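Local coordinates for protein multicopper oxidase type 1 (Nitrosomonas europaea, PDB 3G5W) that probably oxidises substrates through bound copper ions, as expected of a two-domain, laccase-like multicopper blue protein, at residues Q30-L35 / G116-L121; H56-H61 / M100-H105; W69-V74 / F88-K93. All coordinates share one frame; numbering follows the deposited sequence.

In the fold
All three contacts lie in one cupredoxin-type domain, nested along the chain: interaction 3 falls inside the loop closed by interaction 2, and interaction 2 inside that closed by interaction 1. Interaction 2 holds Cys104 and five of the copper-binding histidines, His56, His59, His61, His103 and His105. Interaction 1, its centre about 10 Å away, shares the sheet through neighbouring strands 98-103 and 118-124, and Tyr102 OH reaches Pro34 O at 2.6 Å; it also contains Met117 of the mononuclear copper site. Interaction 3, its centre also about 10 Å from that of interaction 2, touches it where Asp72 O lies 2.7 Å from His59 ND1. Interactions 1 and 3, with centres about 17 Å apart, do not touch. Interactions 2 and 3 both meet the second subunit.

Interaction 1 (Q30-L35 / G116-L121); sequences QVPAPL and GMWGPL
Val31 lies over one face of the Trp118 indole, displaced toward the rim of its six-membered ring. Its CG1 methyl makes a CH-pi contact, 4.2 Å from the centroid of that ring and 24° off the normal. This branch stands anti to the backbone N (chi1 -174°), which also brings CG1 to 3.6 Å from Gly116 CA, where no side chain intervenes. Pro32, entered through a cis peptide bond, approaches the same indole obliquely, with CB 3.6 Å from Trp118 CZ3. Beyond the ring, the backbones join directly: Ala33 N donates to Trp118 O at 2.8 Å in an almost straight bond of 175°. The Ala33 methyl points toward the partner segment and rests against Gly119 CA at 3.8 Å. Further along, Leu35 and Pro120 cross at about a right angle, CD1 of the leucine meeting CG of the proline at 3.9 Å. A water donates to both Gln30 O and Gly116 O, bridging the backbones beside Val31. Outside the pair, Trp118 packs on Met142 and Ser144 of strand 137-146, while neighbouring Met117 belongs to the mononuclear copper site. Pro32, Pro34 and Pro120 have no N-H to offer, which limits backbone pairing here: apolar surfaces carry most of this buried contact, with one direct backbone bond and one water-mediated link as its polar ties.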
# COMPACT_ATOMS: atom_id res chain seq x y z
N GLN A 30 -9.59 21.09 -19.86
CA GLN A 30 -8.22 20.62 -19.70
C GLN A 30 -8.09 19.54 -18.63
O GLN A 30 -8.86 19.51 -17.67
CB GLN A 30 -7.26 21.78 -19.38
CG GLN A 30 -7.49 22.46 -18.04
CD GLN A 30 -6.39 23.43 -17.70
OE1 GLN A 30 -5.42 23.08 -17.02
NE2 GLN A 30 -6.51 24.65 -18.20
N VAL A 31 -7.10 18.65 -18.82
CA VAL A 31 -6.79 17.57 -17.85
C VAL A 31 -5.26 17.47 -17.71
O VAL A 31 -4.57 17.24 -18.70
CB VAL A 31 -7.38 16.20 -18.29
CG1 VAL A 31 -7.16 15.15 -17.19
CG2 VAL A 31 -8.87 16.30 -18.60
N PRO A 32 -4.73 17.67 -16.49
CA PRO A 32 -5.38 18.06 -15.23
C PRO A 32 -6.11 19.39 -15.34
O PRO A 32 -5.82 20.19 -16.25
CB PRO A 32 -4.22 18.19 -14.24
CG PRO A 32 -2.98 18.23 -15.06
CD PRO A 32 -3.28 17.46 -16.30
N ALA A 33 -7.04 19.62 -14.43
CA ALA A 33 -7.80 20.86 -14.35
C ALA A 33 -6.87 22.03 -14.01
O ALA A 33 -5.71 21.82 -13.65
CB ALA A 33 -8.89 20.72 -13.32
N PRO A 34 -7.37 23.27 -14.15
CA PRO A 34 -6.58 24.47 -13.84
C PRO A 34 -5.94 24.47 -12.44
O PRO A 34 -6.56 24.06 -11.46
CB PRO A 34 -7.60 25.60 -13.97
CG PRO A 34 -8.56 25.08 -15.02
CD PRO A 34 -8.71 23.63 -14.67
N LEU A 35 -4.69 24.93 -12.38
CA LEU A 35 -4.02 25.12 -11.11
C LEU A 35 -4.69 26.24 -10.35
O LEU A 35 -4.85 27.35 -10.87
CB LEU A 35 -2.54 25.46 -11.33
CG LEU A 35 -1.76 26.01 -10.13
CD1 LEU A 35 -1.57 24.92 -9.05
CD2 LEU A 35 -0.43 26.59 -10.59
N GLY A 116 -10.90 12.22 -15.96
CA GLY A 116 -9.99 13.35 -15.76
C GLY A 116 -10.53 14.52 -14.95
O GLY A 116 -10.10 15.66 -15.15
N MET A 117 -11.44 14.25 -14.01
CA MET A 117 -12.09 15.30 -13.23
C MET A 117 -11.30 15.61 -11.96
O MET A 117 -11.75 15.33 -10.86
CB MET A 117 -13.54 14.91 -12.87
CG MET A 117 -14.41 14.57 -14.08
SD MET A 117 -16.16 14.76 -13.73
CE MET A 117 -16.32 16.55 -13.71
N TRP A 118 -10.11 16.19 -12.15
CA TRP A 118 -9.20 16.48 -11.04
C TRP A 118 -8.14 17.50 -11.43
O TRP A 118 -7.72 17.60 -12.59
CB TRP A 118 -8.55 15.19 -10.48
CG TRP A 118 -8.20 14.17 -11.54
CD1 TRP A 118 -8.93 13.06 -11.89
CD2 TRP A 118 -7.05 14.16 -12.39
NE1 TRP A 118 -8.31 12.38 -12.90
CE2 TRP A 118 -7.15 13.03 -13.23
CE3 TRP A 118 -5.93 15.01 -12.53
CZ2 TRP A 118 -6.18 12.72 -14.20
CZ3 TRP A 118 -4.97 14.70 -13.49
CH2 TRP A 118 -5.11 13.56 -14.31
N GLY A 119 -7.70 18.28 -10.44
CA GLY A 119 -6.65 19.27 -10.63
C GLY A 119 -6.05 19.61 -9.28
O GLY A 119 -6.57 19.17 -8.25
N PRO A 120 -4.95 20.38 -9.28
CA PRO A 120 -4.25 20.69 -8.04
C PRO A 120 -4.70 21.99 -7.36
O PRO A 120 -5.01 22.99 -8.02
CB PRO A 120 -2.79 20.80 -8.50
CG PRO A 120 -2.89 21.33 -9.92
CD PRO A 120 -4.26 20.93 -10.46
N LEU A 121 -4.73 21.96 -6.03
CA LEU A 121 -5.05 23.15 -5.25
C LEU A 121 -3.87 23.39 -4.32
O LEU A 121 -3.69 22.68 -3.32
CB LEU A 121 -6.35 22.94 -4.47
CG LEU A 121 -6.79 23.90 -3.36
CD1 LEU A 121 -6.91 25.32 -3.87
CD2 LEU A 121 -8.11 23.42 -2.76
O HOH W 1 -10.30 18.44 -15.53

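Interaction 2 (H56-H61 / M100-H105); sequences HTIHWH and MWYHCH. With CU (copper (II) ion), chain G; C2O (Cu-O-Cu linkage), chain K; C1O (Cu-O linkage), chain L.
His56 and Cys104 meet at the mononuclear copper ion, bound by His56 ND1 at 2.2 Å and Cys104 SG at 2.1 Å; His111 and Met117 complete that site. At the other end, His61 ND1 and His103 NE2 each lie 2.0 Å from one copper of the Cu-O-Cu group, and their imidazoles meet rim to rim. The second copper of that group is held by His105 NE2, while His59 NE2 binds CU4, the copper of the Cu-O group. His253, His251, His205 and His203 of the second subunit supply the remaining histidine ligands.

Trp101 backs this first shell. Its CG lies between the backbone N and the carbonyl carbon (chi1 65°), and the five-membered ring forms an offset stack with His61, planes at 30°, with Trp101 NE1 3.2 Å above the His61 ring and the Cu-O copper beyond the opposite face. An alanine here would probably open a gap under His61 and leave its imidazole freer to tilt at the copper. Further hydrogen bonds tie His61 NE2 to Asp226 of the second subunit and His59 ND1 to Asp72 O. His103 is fixed in rotation by ND1, which donates to Cys104 O at 2.8 Å with the acceptor in the ring plane. Thr57 N donates to the cysteine sulfur, and Thr57 OG1 accepts from His105 N while also bonding Gly73 O.

Beneath lies an antiparallel ladder: His59-His103 and, through weak bonds, His61-Trp101 are the hydrogen-bonded pairs carrying the copper-side groups, whereas the non-hydrogen-bonded pair Trp60-Tyr102 faces the sandwich interior. His-Trp-His paired with His-Cys-His, linking a cysteine-bound copper to a trinuclear cluster, is the hallmark of multicopper oxidases, here with the cluster at a subunit interface.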
# COMPACT_ATOMS: atom_id res chain seq x y z
N HIS A 56 -22.44 16.50 -11.76
CA HIS A 56 -21.10 16.56 -11.20
C HIS A 56 -21.11 17.41 -9.94
O HIS A 56 -22.12 18.06 -9.63
CB HIS A 56 -20.11 17.19 -12.20
CG HIS A 56 -20.04 16.50 -13.54
ND1 HIS A 56 -19.50 15.24 -13.70
CD2 HIS A 56 -20.41 16.92 -14.77
CE1 HIS A 56 -19.57 14.90 -14.98
NE2 HIS A 56 -20.11 15.90 -15.65
N THR A 57 -19.99 17.39 -9.21
CA THR A 57 -19.71 18.33 -8.13
C THR A 57 -18.23 18.65 -8.16
O THR A 57 -17.49 18.12 -8.99
CB THR A 57 -20.02 17.74 -6.71
OG1 THR A 57 -19.23 16.56 -6.50
CG2 THR A 57 -21.50 17.39 -6.55
N ILE A 58 -17.78 19.52 -7.26
CA ILE A 58 -16.35 19.62 -6.97
C ILE A 58 -16.13 19.53 -5.48
O ILE A 58 -16.65 20.34 -4.70
CB ILE A 58 -15.67 20.89 -7.50
CG1 ILE A 58 -15.88 21.04 -9.01
CG2 ILE A 58 -14.16 20.86 -7.18
CD1 ILE A 58 -15.17 22.24 -9.60
N HIS A 59 -15.36 18.52 -5.08
CA HIS A 59 -14.94 18.38 -3.71
C HIS A 59 -13.51 18.90 -3.58
O HIS A 59 -12.66 18.62 -4.42
CB HIS A 59 -15.04 16.92 -3.27
CG HIS A 59 -14.31 16.64 -1.99
ND1 HIS A 59 -14.59 17.31 -0.82
CD2 HIS A 59 -13.29 15.80 -1.71
CE1 HIS A 59 -13.79 16.87 0.14
NE2 HIS A 59 -12.99 15.97 -0.38
N TRP A 60 -13.27 19.68 -2.53
CA TRP A 60 -11.98 20.31 -2.31
C TRP A 60 -11.22 19.49 -1.26
O TRP A 60 -11.34 19.71 -0.05
CB TRP A 60 -12.20 21.78 -1.90
CG TRP A 60 -13.19 22.45 -2.83
CD1 TRP A 60 -14.55 22.54 -2.65
CD2 TRP A 60 -12.92 23.05 -4.10
NE1 TRP A 60 -15.13 23.17 -3.72
CE2 TRP A 60 -14.15 23.50 -4.63
CE3 TRP A 60 -11.75 23.27 -4.85
CZ2 TRP A 60 -14.25 24.16 -5.87
CZ3 TRP A 60 -11.85 23.92 -6.07
CH2 TRP A 60 -13.10 24.36 -6.57
N HIS A 61 -10.47 18.51 -1.76
CA HIS A 61 -9.81 17.50 -0.92
C HIS A 61 -8.66 18.10 -0.13
O HIS A 61 -7.63 18.48 -0.70
CB HIS A 61 -9.29 16.35 -1.78
CG HIS A 61 -8.77 15.18 -0.99
ND1 HIS A 61 -9.13 13.88 -1.25
CD2 HIS A 61 -7.94 15.13 0.08
CE1 HIS A 61 -8.54 13.07 -0.39
NE2 HIS A 61 -7.80 13.81 0.43
N MET A 100 -2.94 20.32 -1.87
CA MET A 100 -4.30 19.79 -1.87
C MET A 100 -4.73 19.55 -3.31
O MET A 100 -3.96 19.80 -4.25
CB MET A 100 -5.25 20.74 -1.13
CG MET A 100 -4.70 21.32 0.19
SD MET A 100 -4.15 20.09 1.40
CE MET A 100 -3.87 21.14 2.82
N TRP A 101 -5.94 19.06 -3.50
CA TRP A 101 -6.46 18.87 -4.85
C TRP A 101 -7.97 18.92 -4.86
O TRP A 101 -8.61 18.97 -3.81
CB TRP A 101 -5.91 17.59 -5.49
CG TRP A 101 -6.31 16.28 -4.85
CD1 TRP A 101 -6.17 15.93 -3.54
CD2 TRP A 101 -6.87 15.14 -5.52
NE1 TRP A 101 -6.62 14.65 -3.35
CE2 TRP A 101 -7.06 14.14 -4.54
CE3 TRP A 101 -7.22 14.86 -6.84
CZ2 TRP A 101 -7.60 12.88 -4.84
CZ3 TRP A 101 -7.76 13.61 -7.14
CH2 TRP A 101 -7.94 12.63 -6.14
N TYR A 102 -8.53 18.95 -6.06
CA TYR A 102 -9.97 18.97 -6.21
C TYR A 102 -10.40 18.01 -7.28
O TYR A 102 -9.68 17.75 -8.24
CB TYR A 102 -10.50 20.39 -6.45
CG TYR A 102 -10.07 21.08 -7.72
CD1 TYR A 102 -8.86 21.78 -7.78
CD2 TYR A 102 -10.90 21.11 -8.85
CE1 TYR A 102 -8.47 22.45 -8.93
CE2 TYR A 102 -10.52 21.78 -10.01
CZ TYR A 102 -9.31 22.45 -10.05
OH TYR A 102 -8.94 23.13 -11.19
N HIS A 103 -11.58 17.45 -7.08
CA HIS A 103 -12.11 16.46 -8.00
C HIS A 103 -13.62 16.35 -7.86
O HIS A 103 -14.20 16.79 -6.85
CB HIS A 103 -11.44 15.09 -7.79
CG HIS A 103 -11.57 14.53 -6.40
ND1 HIS A 103 -12.68 13.84 -5.98
CD2 HIS A 103 -10.70 14.51 -5.36
CE1 HIS A 103 -12.51 13.44 -4.73
NE2 HIS A 103 -11.31 13.84 -4.33
N CYS A 104 -14.25 15.77 -8.87
CA CYS A 104 -15.67 15.48 -8.80
C CYS A 104 -15.90 14.42 -7.74
O CYS A 104 -15.02 13.60 -7.49
CB CYS A 104 -16.15 14.97 -10.14
SG CYS A 104 -17.94 14.85 -10.23
N HIS A 105 -17.07 14.44 -7.11
CA HIS A 105 -17.43 13.41 -6.13
C HIS A 105 -18.68 12.62 -6.53
O HIS A 105 -19.29 11.95 -5.69
CB HIS A 105 -17.59 14.01 -4.73
CG HIS A 105 -17.03 13.16 -3.63
ND1 HIS A 105 -17.49 11.88 -3.35
CD2 HIS A 105 -16.04 13.40 -2.73
CE1 HIS A 105 -16.81 11.38 -2.34
NE2 HIS A 105 -15.92 12.28 -1.94
CU CU G . -18.41 14.10 -12.18
CU2 C2O K . -14.69 12.05 -0.24
CU3 C2O K . -10.40 13.17 -2.62
O1 C2O K . -13.09 12.36 -1.36
CU4 C1O L . -11.91 14.81 0.84
O3 C1O L . -11.17 16.73 2.57

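Interaction 3 (W69-V74 / F88-K93); sequences WQSDGV and FTYKFK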
# COMPACT_ATOMS: atom_id res chain seq x y z
N TRP A 69 -19.54 23.58 5.45
CA TRP A 69 -19.80 22.21 5.00
C TRP A 69 -20.63 22.09 3.72
O TRP A 69 -20.45 21.16 2.95
CB TRP A 69 -20.42 21.36 6.12
CG TRP A 69 -21.85 21.67 6.48
CD1 TRP A 69 -22.29 22.66 7.32
CD2 TRP A 69 -23.03 20.95 6.06
NE1 TRP A 69 -23.66 22.61 7.44
CE2 TRP A 69 -24.14 21.57 6.68
CE3 TRP A 69 -23.25 19.84 5.22
CZ2 TRP A 69 -25.45 21.13 6.47
CZ3 TRP A 69 -24.56 19.41 5.02
CH2 TRP A 69 -25.64 20.05 5.65
N GLN A 70 -21.52 23.05 3.48
CA GLN A 70 -22.33 23.01 2.26
C GLN A 70 -21.56 23.37 0.99
O GLN A 70 -22.11 23.37 -0.12
CB GLN A 70 -23.62 23.82 2.42
CG GLN A 70 -24.67 23.04 3.22
CD GLN A 70 -26.03 23.72 3.24
OE1 GLN A 70 -26.42 24.33 4.23
NE2 GLN A 70 -26.76 23.63 2.12
N SER A 71 -20.26 23.65 1.15
CA SER A 71 -19.35 23.81 0.02
C SER A 71 -18.36 22.63 -0.12
O SER A 71 -17.40 22.71 -0.90
CB SER A 71 -18.58 25.12 0.14
OG SER A 71 -19.38 26.22 -0.27
N ASP A 72 -18.59 21.56 0.63
CA ASP A 72 -17.70 20.39 0.61
C ASP A 72 -17.80 19.54 -0.68
O ASP A 72 -16.92 18.73 -0.98
CB ASP A 72 -17.94 19.52 1.85
CG ASP A 72 -16.83 18.52 2.09
OD1 ASP A 72 -15.63 18.88 1.96
OD2 ASP A 72 -17.16 17.36 2.40
N GLY A 73 -18.89 19.71 -1.43
CA GLY A 73 -19.01 19.12 -2.76
C GLY A 73 -19.32 17.64 -2.84
O GLY A 73 -18.86 16.96 -3.75
N VAL A 74 -20.12 17.14 -1.90
CA VAL A 74 -20.52 15.74 -1.93
C VAL A 74 -21.99 15.64 -2.26
O VAL A 74 -22.84 16.13 -1.51
CB VAL A 74 -20.25 15.04 -0.58
CG1 VAL A 74 -20.52 13.54 -0.69
CG2 VAL A 74 -18.82 15.28 -0.13
N PHE A 88 -23.18 26.24 -9.90
CA PHE A 88 -23.14 26.14 -8.45
C PHE A 88 -21.91 26.88 -7.95
O PHE A 88 -20.84 26.79 -8.55
CB PHE A 88 -23.11 24.66 -8.04
CG PHE A 88 -23.27 24.40 -6.57
CD1 PHE A 88 -22.16 24.43 -5.72
CD2 PHE A 88 -24.52 24.09 -6.03
CE1 PHE A 88 -22.30 24.19 -4.35
CE2 PHE A 88 -24.67 23.83 -4.67
CZ PHE A 88 -23.55 23.88 -3.82
N THR A 89 -22.06 27.61 -6.85
CA THR A 89 -20.96 28.39 -6.31
C THR A 89 -20.42 27.82 -5.00
O THR A 89 -21.17 27.64 -4.03
CB THR A 89 -21.37 29.87 -6.14
OG1 THR A 89 -21.64 30.43 -7.44
CG2 THR A 89 -20.27 30.67 -5.46
N TYR A 90 -19.12 27.54 -4.98
CA TYR A 90 -18.42 27.11 -3.76
C TYR A 90 -17.72 28.29 -3.10
O TYR A 90 -17.08 29.09 -3.79
CB TYR A 90 -17.41 26.01 -4.09
CG TYR A 90 -18.06 24.76 -4.64
CD1 TYR A 90 -18.52 23.76 -3.78
CD2 TYR A 90 -18.21 24.57 -6.00
CE1 TYR A 90 -19.11 22.61 -4.27
CE2 TYR A 90 -18.82 23.42 -6.51
CZ TYR A 90 -19.26 22.45 -5.64
OH TYR A 90 -19.87 21.32 -6.12
N LYS A 91 -17.86 28.39 -1.78
CA LYS A 91 -17.22 29.44 -0.99
C LYS A 91 -16.53 28.85 0.23
O LYS A 91 -17.18 28.25 1.09
CB LYS A 91 -18.25 30.50 -0.55
CG LYS A 91 -18.59 31.50 -1.63
CD LYS A 91 -19.59 32.54 -1.13
CE LYS A 91 -19.90 33.56 -2.22
NZ LYS A 91 -18.86 34.64 -2.28
N PHE A 92 -15.22 29.00 0.30
CA PHE A 92 -14.46 28.44 1.40
C PHE A 92 -13.20 29.26 1.68
O PHE A 92 -12.70 29.97 0.80
CB PHE A 92 -14.12 26.96 1.15
CG PHE A 92 -13.38 26.70 -0.14
CD1 PHE A 92 -11.99 26.69 -0.17
CD2 PHE A 92 -14.08 26.46 -1.32
CE1 PHE A 92 -11.30 26.46 -1.36
CE2 PHE A 92 -13.40 26.22 -2.52
CZ PHE A 92 -12.00 26.23 -2.54
N LYS A 93 -12.72 29.20 2.92
CA LYS A 93 -11.41 29.76 3.27
C LYS A 93 -10.35 28.73 2.90
O LYS A 93 -10.54 27.53 3.13
CB LYS A 93 -11.35 30.09 4.76
CG LYS A 93 -10.10 30.87 5.19
CD LYS A 93 -10.12 31.28 6.66
CE LYS A 93 -11.04 32.49 6.94
NZ LYS A 93 -10.67 33.72 6.15
O HOH W 2 -19.72 28.56 1.91
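Ser71 and Tyr90 form the close-packed part of this contact, with Lys91 beside them. The serine OG, anti to its carbonyl carbon (chi1 -79°), receives the backbone N-H of Lys91 at 3.0 Å in a nearly straight bond of 173°. The carbonyl of the same residue, Ser71 O, sits at the edge of the Tyr90 ring, near its plane and 3.3 Å from CD1. Gly73 passes the same ring obliquely, with its CA 3.8 Å from Tyr90 CE1; its phi is positive, and a side chain there would come close to the aromatic. The tyrosine is held from further points: Phe88 CD1 stands 3.5 Å above one face, and the Tyr90 hydroxyl is hydrogen-bonded to Gln79 NE2 and Ile58 N.

Strand 87-93 belongs to the cupredoxin-type beta-sandwich. Phe88, Tyr90 and Phe92 use their backbones to pair with strand 43-50, whereas the N-H of Lys91 is taken up by a serine hydroxyl of the loop. Segment 69-74 opens with a short 3-10 turn, closed by Asp72 N donating to Trp69 O, and it then offers Asp72 O to ND1 of His59, whose NE2 binds copper, a second-shell contact.

Toward solvent the fit slackens. A water donates to Lys91 O at 2.7 Å and lies 3.2 Å from Ser71 OG, bridging the segments at their margin. Phe88 only grazes the loop, with CZ 4.0 Å from Gln70 O at the ring edge. The Lys91 side chain leads away to Thr45, and exposed Gln70 packs against Phe283 of the second subunit.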